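Local coordinates for protein putative phosphosugar isomerase (PDB 3FJ1) that probably binds phosphorylated sugars through two SIS domains and may act as a phosphosugar isomerase or aminotransferase, although its reaction is not established, at residues Pro43-Val49 with Leu90-Leu96; Thr48-Gly52 with Ile107-Thr111; Gln29-Arg33 with Met165-Asp169. Numbering follows the deposited sequence.

All three contacts are largely buried, but they serve different layers around the first parallel sheet. Contact 1 is the largest at 599 Å² and joins two neighbouring parallel strands through backbone hydrogen bonds. Contact 2 starts from the same strand, 45-49, sharing T48 and V49 with contact 1; V49 and the residues after it rest on helix 105-116, which follows strand 93-99, through mostly apolar side chains. Contact 3 crosses helix 8-41, the helix before strand 45-49, with helix 153-171, again through van der Waals packing but with the carboxylate of D169, salt-bridged to R177, set into it. Contacts 1 and 2 have centres about 13 Å apart; the centre of contact 3 is about 17 and 21 Å from theirs.

Contact 1: Pro43-Val49 with Leu90-Leu96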
ATOM      1  N   PRO A  43     -18.091  -1.637 -17.696  1.00 14.18           N
ATOM      2  CA  PRO A  43     -18.063  -1.661 -16.214  1.00 14.30           C
ATOM      3  C   PRO A  43     -17.799  -0.262 -15.619  1.00 14.75           C
ATOM      4  O   PRO A  43     -17.220   0.601 -16.275  1.00 15.70           O
ATOM      5  CB  PRO A  43     -16.902  -2.612 -15.891  1.00 14.54           C
ATOM      6  CG  PRO A  43     -16.033  -2.590 -17.130  1.00 14.31           C
ATOM      7  CD  PRO A  43     -16.972  -2.391 -18.284  1.00 14.00           C
ATOM      8  N   SER A  44     -18.259  -0.053 -14.398  1.00 14.31           N
ATOM      9  CA  SER A  44     -18.167   1.233 -13.729  1.00 14.74           C
ATOM     10  C   SER A  44     -17.094   1.286 -12.658  1.00 13.40           C
ATOM     11  O   SER A  44     -16.915   2.304 -12.027  1.00 13.80           O
ATOM     12  CB  SER A  44     -19.501   1.595 -13.103  1.00 15.64           C
ATOM     13  OG  SER A  44     -19.979   0.557 -12.274  1.00 17.22           O
ATOM     14  N   PHE A  45     -16.378   0.196 -12.476  1.00 11.83           N
ATOM     15  CA  PHE A  45     -15.231   0.237 -11.574  0.50 11.54           C
ATOM     16  C   PHE A  45     -14.363  -0.990 -11.782  1.00 11.24           C
ATOM     17  O   PHE A  45     -14.703  -1.924 -12.522  1.00 10.64           O
ATOM     18  CB  PHE A  45     -15.578   0.463 -10.086  0.50 11.14           C
ATOM     19  CG  PHE A  45     -16.202  -0.715  -9.409  0.50 11.05           C
ATOM     20  CD1 PHE A  45     -17.554  -0.956  -9.524  0.50 10.97           C
ATOM     21  CD2 PHE A  45     -15.436  -1.568  -8.633  0.50 10.93           C
ATOM     22  CE1 PHE A  45     -18.153  -2.053  -8.876  0.50 11.07           C
ATOM     23  CE2 PHE A  45     -16.014  -2.651  -7.984  0.50 11.26           C
ATOM     24  CZ  PHE A  45     -17.375  -2.895  -8.109  0.50 11.05           C
ATOM     25  N   VAL A  46     -13.164  -0.876 -11.219  1.00 10.90           N
ATOM     26  CA  VAL A  46     -12.125  -1.883 -11.398  1.00 10.20           C
ATOM     27  C   VAL A  46     -11.632  -2.389 -10.042  1.00 10.47           C
ATOM     28  O   VAL A  46     -11.452  -1.595  -9.117  1.00 10.59           O
ATOM     29  CB  VAL A  46     -10.922  -1.315 -12.171  1.00 10.39           C
ATOM     30  CG1 VAL A  46      -9.875  -2.409 -12.404  1.00  9.50           C
ATOM     31  CG2 VAL A  46     -11.372  -0.686 -13.517  1.00 10.78           C
ATOM     32  N   ALA A  47     -11.371  -3.693  -9.942  1.00 10.02           N
ATOM     33  CA  ALA A  47     -10.747  -4.279  -8.762  1.00  9.87           C
ATOM     34  C   ALA A  47      -9.464  -4.942  -9.220  1.00 10.50           C
ATOM     35  O   ALA A  47      -9.426  -5.489 -10.315  1.00 12.75           O
ATOM     36  CB  ALA A  47     -11.646  -5.302  -8.083  1.00  9.26           C
ATOM     37  N   THR A  48      -8.390  -4.828  -8.449  1.00  8.88           N
ATOM     38  CA  THR A  48      -7.142  -5.495  -8.798  1.00  8.71           C
ATOM     39  C   THR A  48      -6.831  -6.570  -7.747  1.00  7.80           C
ATOM     40  O   THR A  48      -7.196  -6.444  -6.573  1.00  8.01           O
ATOM     41  CB  THR A  48      -5.929  -4.555  -8.960  1.00  8.40           C
ATOM     42  OG1 THR A  48      -5.687  -3.882  -7.717  1.00  9.13           O
ATOM     43  CG2 THR A  48      -6.146  -3.518 -10.128  1.00  8.59           C
ATOM     44  N   VAL A  49      -6.169  -7.626  -8.210  1.00  9.10           N
ATOM     45  CA  VAL A  49      -5.778  -8.771  -7.399  1.00  8.78           C
ATOM     46  C   VAL A  49      -4.321  -9.129  -7.761  1.00  8.84           C
ATOM     47  O   VAL A  49      -4.018  -9.508  -8.900  1.00  8.23           O
ATOM     48  CB  VAL A  49      -6.669 -10.020  -7.626  1.00  8.97           C
ATOM     49  CG1 VAL A  49      -6.260 -11.175  -6.691  1.00  7.31           C
ATOM     50  CG2 VAL A  49      -8.147  -9.648  -7.438  1.00  8.72           C
ATOM     51  N   LEU A  90     -19.734  -7.173  -6.782  1.00 14.39           N
ATOM     52  CA  LEU A  90     -18.830  -6.880  -7.891  1.00 13.85           C
ATOM     53  C   LEU A  90     -19.475  -6.891  -9.294  1.00 14.38           C
ATOM     54  O   LEU A  90     -18.766  -6.924 -10.309  1.00 11.89           O
ATOM     55  CB  LEU A  90     -17.615  -7.811  -7.837  1.00 13.70           C
ATOM     56  CG  LEU A  90     -16.714  -7.639  -6.607  1.00 13.66           C
ATOM     57  CD1 LEU A  90     -15.615  -8.723  -6.564  1.00 13.31           C
ATOM     58  CD2 LEU A  90     -16.096  -6.271  -6.615  1.00 13.63           C
ATOM     59  N   ASP A  91     -20.812  -6.830  -9.347  1.00 15.85           N
ATOM     60  CA  ASP A  91     -21.513  -6.717 -10.614  1.00 17.43           C
ATOM     61  C   ASP A  91     -21.013  -5.387 -11.218  1.00 17.65           C
ATOM     62  O   ASP A  91     -20.736  -4.442 -10.497  1.00 16.74           O
ATOM     63  CB  ASP A  91     -23.044  -6.653 -10.392  1.00 19.41           C
ATOM     64  CG  ASP A  91     -23.631  -7.938  -9.781  1.00 21.35           C
ATOM     65  OD1 ASP A  91     -23.212  -9.080 -10.096  1.00 22.57           O
ATOM     66  OD2 ASP A  91     -24.576  -7.807  -8.972  1.00 24.12           O
ATOM     67  N   ARG A  92     -20.897  -5.288 -12.528  1.00 17.57           N
ATOM     68  CA  ARG A  92     -20.418  -4.023 -13.124  0.50 17.91           C
ATOM     69  C   ARG A  92     -18.931  -3.731 -12.897  1.00 16.71           C
ATOM     70  O   ARG A  92     -18.467  -2.626 -13.202  1.00 16.57           O
ATOM     71  CB  ARG A  92     -21.205  -2.791 -12.616  0.50 18.85           C
ATOM     72  CG  ARG A  92     -22.722  -2.865 -12.699  0.50 19.71           C
ATOM     73  CD  ARG A  92     -23.231  -2.870 -14.123  0.50 20.29           C
ATOM     74  NE  ARG A  92     -24.696  -2.963 -14.167  0.50 20.79           N
ATOM     75  CZ  ARG A  92     -25.411  -3.209 -15.260  0.50 20.82           C
ATOM     76  NH1 ARG A  92     -24.821  -3.394 -16.441  0.50 21.01           N
ATOM     77  NH2 ARG A  92     -26.734  -3.283 -15.170  0.50 21.19           N
ATOM     78  N   ALA A  93     -18.178  -4.689 -12.352  1.00 14.76           N
ATOM     79  CA  ALA A  93     -16.752  -4.477 -12.125  1.00 13.38           C
ATOM     80  C   ALA A  93     -15.905  -5.285 -13.108  1.00 11.37           C
ATOM     81  O   ALA A  93     -16.305  -6.385 -13.523  1.00 10.71           O
ATOM     82  CB  ALA A  93     -16.387  -4.906 -10.701  1.00 12.80           C
ATOM     83  N   LEU A  94     -14.768  -4.711 -13.479  1.00 10.52           N
ATOM     84  CA  LEU A  94     -13.666  -5.441 -14.128  1.00  9.88           C
ATOM     85  C   LEU A  94     -12.791  -5.885 -12.956  1.00  9.96           C
ATOM     86  O   LEU A  94     -12.428  -5.053 -12.101  1.00 11.16           O
ATOM     87  CB  LEU A  94     -12.805  -4.519 -14.986  1.00  9.65           C
ATOM     88  CG  LEU A  94     -11.399  -4.991 -15.431  1.00  9.51           C
ATOM     89  CD1 LEU A  94     -11.457  -6.291 -16.264  1.00  9.45           C
ATOM     90  CD2 LEU A  94     -10.642  -3.950 -16.271  1.00 10.04           C
ATOM     91  N   CYS A  95     -12.446  -7.158 -12.884  1.00 10.01           N
ATOM     92  CA  CYS A  95     -11.435  -7.598 -11.927  1.00 10.37           C
ATOM     93  C   CYS A  95     -10.154  -7.944 -12.702  1.00 10.25           C
ATOM     94  O   CYS A  95     -10.145  -8.860 -13.526  1.00 11.14           O
ATOM     95  CB  CYS A  95     -11.897  -8.787 -11.110  1.00 11.62           C
ATOM     96  SG  CYS A  95     -10.609  -9.368  -9.955  1.00 12.21           S
ATOM     97  N   LEU A  96      -9.072  -7.212 -12.427  1.00  9.38           N
ATOM     98  CA  LEU A  96      -7.826  -7.409 -13.114  1.00 10.10           C
ATOM     99  C   LEU A  96      -6.847  -8.140 -12.182  1.00  9.13           C
ATOM    100  O   LEU A  96      -6.473  -7.585 -11.156  1.00  9.30           O
ATOM    101  CB  LEU A  96      -7.288  -6.052 -13.533  1.00 11.40           C
ATOM    102  CG  LEU A  96      -6.118  -6.064 -14.464  1.00 13.18           C
ATOM    103  CD1 LEU A  96      -6.457  -6.714 -15.817  1.00 13.07           C
ATOM    104  CD2 LEU A  96      -5.654  -4.619 -14.636  1.00 14.41           C
TER
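F45 lays one face of its ring over the methyl of A93: CB of A93 is 3.7 Å from the ring centroid, a CH-pi contact, while L90 CD2 meets the ring edge, 3.9 Å from F45 CE2. Strands 45-49 and 93-96 run parallel, 4.6 Å apart at 22°, pairing F45 with A93, V46 with L94, A47 with C95 and T48 with L96. The bonds zigzag as parallel pairing requires: L94 N to F45 O (2.9 Å), A47 N to L94 O (2.8 Å), L96 N to A47 O (2.7 Å) and V49 N to L96 O (3.0 Å). CA-H...O contacts add to them, such as T48 CA to L96 O at 3.2 Å. Before the strands, S44 N bonds R92 O at 2.8 Å, where a type II turn from L90 to A93 carries R92 at positive phi. F45, A47, A93 and C95 share one sheet face, and helix 105-116 covers part of it through A114; V46, T48, L94 and L96 form the other. V49 CG2 also meets C95 SG, at 3.5 Å. The pair belongs to the parallel sheet of a Rossmann-like SIS domain, in which strand 45-49 also bonds strand 73-75. The five main-chain bonds, independent of sequence, thus join the strands, leaving largely apolar side chains on both faces to pack against the rest of the domain.

Contact 2: Thr48-Gly52 with Ile107-Thr111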
ATOM      1  N   THR A  48      -8.390  -4.828  -8.449  1.00  8.88           N
ATOM      2  CA  THR A  48      -7.142  -5.495  -8.798  1.00  8.71           C
ATOM      3  C   THR A  48      -6.831  -6.570  -7.747  1.00  7.80           C
ATOM      4  O   THR A  48      -7.196  -6.444  -6.573  1.00  8.01           O
ATOM      5  CB  THR A  48      -5.929  -4.555  -8.960  1.00  8.40           C
ATOM      6  OG1 THR A  48      -5.687  -3.882  -7.717  1.00  9.13           O
ATOM      7  CG2 THR A  48      -6.146  -3.518 -10.128  1.00  8.59           C
ATOM      8  N   VAL A  49      -6.169  -7.626  -8.210  1.00  9.10           N
ATOM      9  CA  VAL A  49      -5.778  -8.771  -7.399  1.00  8.78           C
ATOM     10  C   VAL A  49      -4.321  -9.129  -7.761  1.00  8.84           C
ATOM     11  O   VAL A  49      -4.018  -9.508  -8.900  1.00  8.23           O
ATOM     12  CB  VAL A  49      -6.669 -10.020  -7.626  1.00  8.97           C
ATOM     13  CG1 VAL A  49      -6.260 -11.175  -6.691  1.00  7.31           C
ATOM     14  CG2 VAL A  49      -8.147  -9.648  -7.438  1.00  8.72           C
ATOM     15  N   ALA A  50      -3.429  -9.027  -6.785  1.00  8.44           N
ATOM     16  CA  ALA A  50      -2.021  -9.254  -7.028  1.00  8.59           C
ATOM     17  C   ALA A  50      -1.220  -9.256  -5.709  1.00  9.63           C
ATOM     18  O   ALA A  50      -1.697  -8.788  -4.657  1.00  9.30           O
ATOM     19  CB  ALA A  50      -1.452  -8.145  -7.976  1.00  8.64           C
ATOM     20  N   ARG A  51       0.014  -9.737  -5.800  1.00 10.80           N
ATOM     21  CA  ARG A  51       0.966  -9.684  -4.682  1.00 11.65           C
ATOM     22  C   ARG A  51       2.363  -9.400  -5.216  1.00 10.92           C
ATOM     23  O   ARG A  51       2.612  -9.547  -6.403  1.00  9.35           O
ATOM     24  CB  ARG A  51       0.979 -11.006  -3.915  1.00 14.05           C
ATOM     25  CG  ARG A  51       1.216 -12.191  -4.791  1.00 16.20           C
ATOM     26  CD  ARG A  51       1.004 -13.469  -4.046  1.00 18.89           C
ATOM     27  NE  ARG A  51       2.126 -13.796  -3.187  1.00 20.07           N
ATOM     28  CZ  ARG A  51       3.249 -14.375  -3.615  1.00 22.20           C
ATOM     29  NH1 ARG A  51       3.398 -14.707  -4.896  1.00 23.16           N
ATOM     30  NH2 ARG A  51       4.231 -14.669  -2.758  1.00 22.39           N
ATOM     31  N   GLY A  52       3.259  -8.987  -4.325  1.00 10.51           N
ATOM     32  CA  GLY A  52       4.641  -8.714  -4.715  1.00 10.02           C
ATOM     33  C   GLY A  52       4.789  -7.662  -5.793  1.00  9.60           C
ATOM     34  O   GLY A  52       4.099  -6.645  -5.797  1.00  9.41           O
ATOM     35  N   ILE A 107      -4.254 -15.554  -4.879  1.00 10.97           N
ATOM     36  CA  ILE A 107      -4.613 -14.781  -6.078  1.00 11.04           C
ATOM     37  C   ILE A 107      -5.712 -15.506  -6.882  1.00 10.81           C
ATOM     38  O   ILE A 107      -6.651 -14.883  -7.367  1.00 10.63           O
ATOM     39  CB  ILE A 107      -3.352 -14.459  -6.920  1.00 11.29           C
ATOM     40  CG1 ILE A 107      -2.322 -13.675  -6.082  1.00 10.66           C
ATOM     41  CG2 ILE A 107      -3.688 -13.736  -8.218  1.00 10.73           C
ATOM     42  CD1 ILE A 107      -2.826 -12.408  -5.419  1.00 12.11           C
ATOM     43  N   VAL A 108      -5.600 -16.823  -6.973  1.00 10.44           N
ATOM     44  CA  VAL A 108      -6.584 -17.652  -7.660  1.00 10.27           C
ATOM     45  C   VAL A 108      -7.930 -17.578  -6.929  1.00  9.74           C
ATOM     46  O   VAL A 108      -8.984 -17.405  -7.568  1.00  9.77           O
ATOM     47  CB  VAL A 108      -6.070 -19.121  -7.795  1.00 10.13           C
ATOM     48  CG1 VAL A 108      -7.157 -20.047  -8.326  1.00 11.00           C
ATOM     49  CG2 VAL A 108      -4.849 -19.179  -8.729  1.00  9.97           C
ATOM     50  N   ALA A 109      -7.903 -17.654  -5.592  1.00 10.94           N
ATOM     51  CA  ALA A 109      -9.125 -17.620  -4.786  1.00 10.49           C
ATOM     52  C   ALA A 109      -9.869 -16.293  -4.894  1.00 10.57           C
ATOM     53  O   ALA A 109     -11.084 -16.282  -5.002  1.00 10.63           O
ATOM     54  CB  ALA A 109      -8.847 -17.939  -3.328  1.00 10.64           C
HETATM   55  N   MSE A 110      -9.132 -15.191  -4.831  1.00 10.75           N
HETATM   56  CA  MSE A 110      -9.722 -13.879  -4.896  1.00 10.31           C
HETATM   57  C   MSE A 110     -10.311 -13.654  -6.294  1.00 10.16           C
HETATM   58  O   MSE A 110     -11.444 -13.138  -6.434  1.00  9.88           O
HETATM   59  CB  MSE A 110      -8.683 -12.835  -4.516  1.00 11.39           C
HETATM   60  CG  MSE A 110      -9.201 -11.434  -4.396  1.00 11.91           C
HETATM   61 SE   MSE A 110     -10.429 -11.084  -2.891  1.00 16.49          SE
HETATM   62  CE  MSE A 110     -11.947 -11.340  -4.022  1.00  7.23           C
ATOM     63  N   THR A 111      -9.569 -14.062  -7.310  1.00 10.08           N
ATOM     64  CA  THR A 111     -10.032 -13.929  -8.688  1.00 10.20           C
ATOM     65  C   THR A 111     -11.262 -14.809  -8.951  1.00 10.19           C
ATOM     66  O   THR A 111     -12.215 -14.351  -9.570  1.00  9.45           O
ATOM     67  CB  THR A 111      -8.916 -14.194  -9.706  1.00 10.64           C
ATOM     68  OG1 THR A 111      -7.776 -13.386  -9.385  1.00 10.63           O
ATOM     69  CG2 THR A 111      -9.413 -13.898 -11.125  1.00 10.73           C
TER
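V49 and I107 carry most of this contact, with 95 and 79 Å² of their surface covered out of 256 Å² buried in all; selenomethionine M110 adds 28 Å². V49 points at the helix, and its CG1 methyl settles against one turn: 3.9 Å from I107 CD1, 3.7 Å from M110 CB, 3.8 Å from I107 O and 3.8 Å from T111 OG1. The last two atoms are polar but satisfied, because T111 OG1 donates to I107 O at 2.8 Å, so a methyl can rest on them. I107, with both chi angles m, brings CD1 to within 3.5 Å of A50 C, and its CG1 lies 3.9 Å from R51 CD. The guanidinium of R51 turns elsewhere, to a salt bridge with E242 of the second subunit. This is the strand-against-helix packing of an alpha/beta SIS domain: V49 of strand 45-49 and the residues after it rest on helix 105-116, with L132 of helix 131-134 touching I107 and T111, while helix 53-69 meets T48 and A50.

Contact 3: Gln29-Arg33 with Met165-Asp169; sequences QDVAR and MLLAD
Two helical segments, 29-33 of the long helix 8-41 and 165-169 of helix 153-171, cross at -48° with their axes 9.0 Å apart; their N-to-C directions differ by 48°, so they run roughly the same way. Both backbones keep alpha-helical phi/psi, near -65/-42, with R33 N bonded to Q29 O (3.0 Å) and D169 N to M165 O (2.9 Å); helix 8-41 is kinked where the nitrogens of Q29 and D30 lack bonds to the preceding turn. The register sets V31 CA 5.5 Å from L166 CA and A32 CA 6.3 Å from D169 CA. V31 is the centrepiece: it points at the other helix and has 102 Å² covered, of 224 Å² buried in all. With chi1 t, its CG1 drops between M165, L166 and D169, 3.9 Å from M165 CB, 3.6 Å from L166 CA, 4.2 Å from L166 CB and 3.5 Å from D169 OD2. Selenomethionine M165 (m, t, p) and D169 (chi1 -81°, chi2 -12°), one turn apart, both direct CA-to-CB toward helix 29-33; L166 (t, p) leaves sideways. D169 OD2 also rests 3.5 Å from A32 CA and 3.9 Å from A32 CB, while its OD1 is held in a salt bridge with R177. The crossing is consistent with ridges-into-grooves packing of the -50° class, in which i/i+4 ridges, such as M165 and D169, mesh. Strand 138-141 borders it, I140 touching V31 and L166; helix 174-181 meets M165 and A168, and helix 53-69 packs on L167.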
ATOM      1  N   GLN A  29      -4.044  -9.061 -30.727  1.00 15.69           N
ATOM      2  CA  GLN A  29      -5.385  -9.598 -31.004  1.00 16.85           C
ATOM      3  C   GLN A  29      -6.209  -9.879 -29.743  1.00 16.00           C
ATOM      4  O   GLN A  29      -7.377  -9.470 -29.633  1.00 15.55           O
ATOM      5  CB  GLN A  29      -5.269 -10.869 -31.876  1.00 17.54           C
ATOM      6  CG  GLN A  29      -6.647 -11.387 -32.356  1.00 18.78           C
ATOM      7  CD  GLN A  29      -6.556 -12.540 -33.351  1.00 19.18           C
ATOM      8  OE1 GLN A  29      -6.116 -13.646 -33.016  1.00 20.96           O
ATOM      9  NE2 GLN A  29      -7.006 -12.291 -34.572  1.00 20.16           N
ATOM     10  N   ASP A  30      -5.612 -10.592 -28.807  1.00 15.82           N
ATOM     11  CA  ASP A  30      -6.257 -10.893 -27.556  1.00 16.33           C
ATOM     12  C   ASP A  30      -6.574  -9.622 -26.768  1.00 15.35           C
ATOM     13  O   ASP A  30      -7.672  -9.491 -26.187  1.00 14.06           O
ATOM     14  CB  ASP A  30      -5.412 -11.848 -26.733  1.00 17.86           C
ATOM     15  CG  ASP A  30      -5.466 -13.248 -27.278  1.00 19.30           C
ATOM     16  OD1 ASP A  30      -6.159 -13.461 -28.308  1.00 20.85           O
ATOM     17  OD2 ASP A  30      -4.834 -14.140 -26.679  1.00 20.68           O
ATOM     18  N   VAL A  31      -5.653  -8.667 -26.783  1.00 13.78           N
ATOM     19  CA  VAL A  31      -5.919  -7.426 -26.093  1.00 13.29           C
ATOM     20  C   VAL A  31      -7.108  -6.700 -26.728  1.00 12.73           C
ATOM     21  O   VAL A  31      -7.986  -6.218 -26.012  1.00 11.65           O
ATOM     22  CB  VAL A  31      -4.678  -6.511 -26.039  1.00 13.71           C
ATOM     23  CG1 VAL A  31      -5.088  -5.133 -25.547  1.00 14.23           C
ATOM     24  CG2 VAL A  31      -3.623  -7.104 -25.126  1.00 13.84           C
ATOM     25  N   ALA A  32      -7.178  -6.669 -28.058  1.00 12.22           N
ATOM     26  CA  ALA A  32      -8.238  -5.935 -28.738  1.00 12.25           C
ATOM     27  C   ALA A  32      -9.599  -6.564 -28.452  1.00 12.60           C
ATOM     28  O   ALA A  32     -10.610  -5.864 -28.279  1.00 11.73           O
ATOM     29  CB  ALA A  32      -7.997  -5.899 -30.237  1.00 13.04           C
ATOM     30  N   ARG A  33      -9.610  -7.894 -28.429  1.00 12.80           N
ATOM     31  CA  ARG A  33     -10.835  -8.647 -28.147  1.00 13.66           C
ATOM     32  C   ARG A  33     -11.348  -8.373 -26.732  1.00 12.99           C
ATOM     33  O   ARG A  33     -12.552  -8.135 -26.544  1.00 12.75           O
ATOM     34  CB  ARG A  33     -10.590 -10.138 -28.348  1.00 14.95           C
ATOM     35  CG  ARG A  33     -10.552 -10.546 -29.782  1.00 17.02           C
ATOM     36  CD  ARG A  33     -10.188 -11.999 -29.932  1.00 18.05           C
ATOM     37  NE  ARG A  33     -10.260 -12.391 -31.340  1.00 19.00           N
ATOM     38  CZ  ARG A  33      -9.901 -13.578 -31.821  1.00 19.73           C
ATOM     39  NH1 ARG A  33      -9.444 -14.523 -31.017  1.00 20.37           N
ATOM     40  NH2 ARG A  33     -10.006 -13.819 -33.122  1.00 19.61           N
HETATM   41  N   MSE A 165      -1.881  -1.518 -22.869  1.00  8.37           N
HETATM   42  CA  MSE A 165      -2.458  -1.840 -24.210  1.00  9.56           C
HETATM   43  C   MSE A 165      -3.968  -2.007 -24.077  1.00  8.47           C
HETATM   44  O   MSE A 165      -4.736  -1.476 -24.873  1.00  9.28           O
HETATM   45  CB  MSE A 165      -1.854  -3.130 -24.774  1.00 10.17           C
HETATM   46  CG  MSE A 165      -0.420  -2.998 -25.279  1.00 10.82           C
HETATM   47 SE   MSE A 165       0.357  -4.769 -25.628  1.00 11.99          SE
HETATM   48  CE  MSE A 165      -0.710  -5.407 -27.159  1.00 11.08           C
ATOM     49  N   LEU A 166      -4.396  -2.693 -23.025  1.00  8.59           N
ATOM     50  CA  LEU A 166      -5.818  -2.954 -22.813  1.00  8.83           C
ATOM     51  C   LEU A 166      -6.532  -1.649 -22.564  1.00  8.95           C
ATOM     52  O   LEU A 166      -7.540  -1.354 -23.198  1.00  9.52           O
ATOM     53  CB  LEU A 166      -6.012  -3.921 -21.638  1.00  9.07           C
ATOM     54  CG  LEU A 166      -7.427  -4.366 -21.261  1.00  8.99           C
ATOM     55  CD1 LEU A 166      -8.110  -5.106 -22.434  1.00  8.54           C
ATOM     56  CD2 LEU A 166      -7.367  -5.240 -19.964  1.00  9.41           C
ATOM     57  N   LEU A 167      -5.980  -0.836 -21.663  1.00  9.50           N
ATOM     58  CA  LEU A 167      -6.566   0.451 -21.340  1.00  9.07           C
ATOM     59  C   LEU A 167      -6.599   1.398 -22.545  1.00  9.66           C
ATOM     60  O   LEU A 167      -7.552   2.153 -22.720  1.00 10.19           O
ATOM     61  CB  LEU A 167      -5.808   1.103 -20.184  1.00  9.46           C
ATOM     62  CG  LEU A 167      -5.932   0.417 -18.827  1.00  9.71           C
ATOM     63  CD1 LEU A 167      -5.017   1.080 -17.789  1.00 10.45           C
ATOM     64  CD2 LEU A 167      -7.366   0.406 -18.394  1.00 10.30           C
ATOM     65  N   ALA A 168      -5.560   1.345 -23.371  1.00  9.42           N
ATOM     66  CA  ALA A 168      -5.461   2.200 -24.522  1.00 10.13           C
ATOM     67  C   ALA A 168      -6.503   1.783 -25.586  1.00 10.25           C
ATOM     68  O   ALA A 168      -7.132   2.647 -26.192  1.00 11.11           O
ATOM     69  CB  ALA A 168      -4.059   2.160 -25.082  1.00  9.90           C
ATOM     70  N   ASP A 169      -6.702   0.483 -25.778  1.00 10.74           N
ATOM     71  CA  ASP A 169      -7.708   0.006 -26.750  1.00 12.75           C
ATOM     72  C   ASP A 169      -9.114   0.321 -26.202  1.00 12.43           C
ATOM     73  O   ASP A 169     -10.020   0.715 -26.936  1.00 13.03           O
ATOM     74  CB  ASP A 169      -7.597  -1.510 -27.022  1.00 13.68           C
ATOM     75  CG  ASP A 169      -6.502  -1.889 -28.041  1.00 15.92           C
ATOM     76  OD1 ASP A 169      -5.943  -0.993 -28.747  1.00 15.38           O
ATOM     77  OD2 ASP A 169      -6.187  -3.120 -28.128  1.00 17.11           O
TER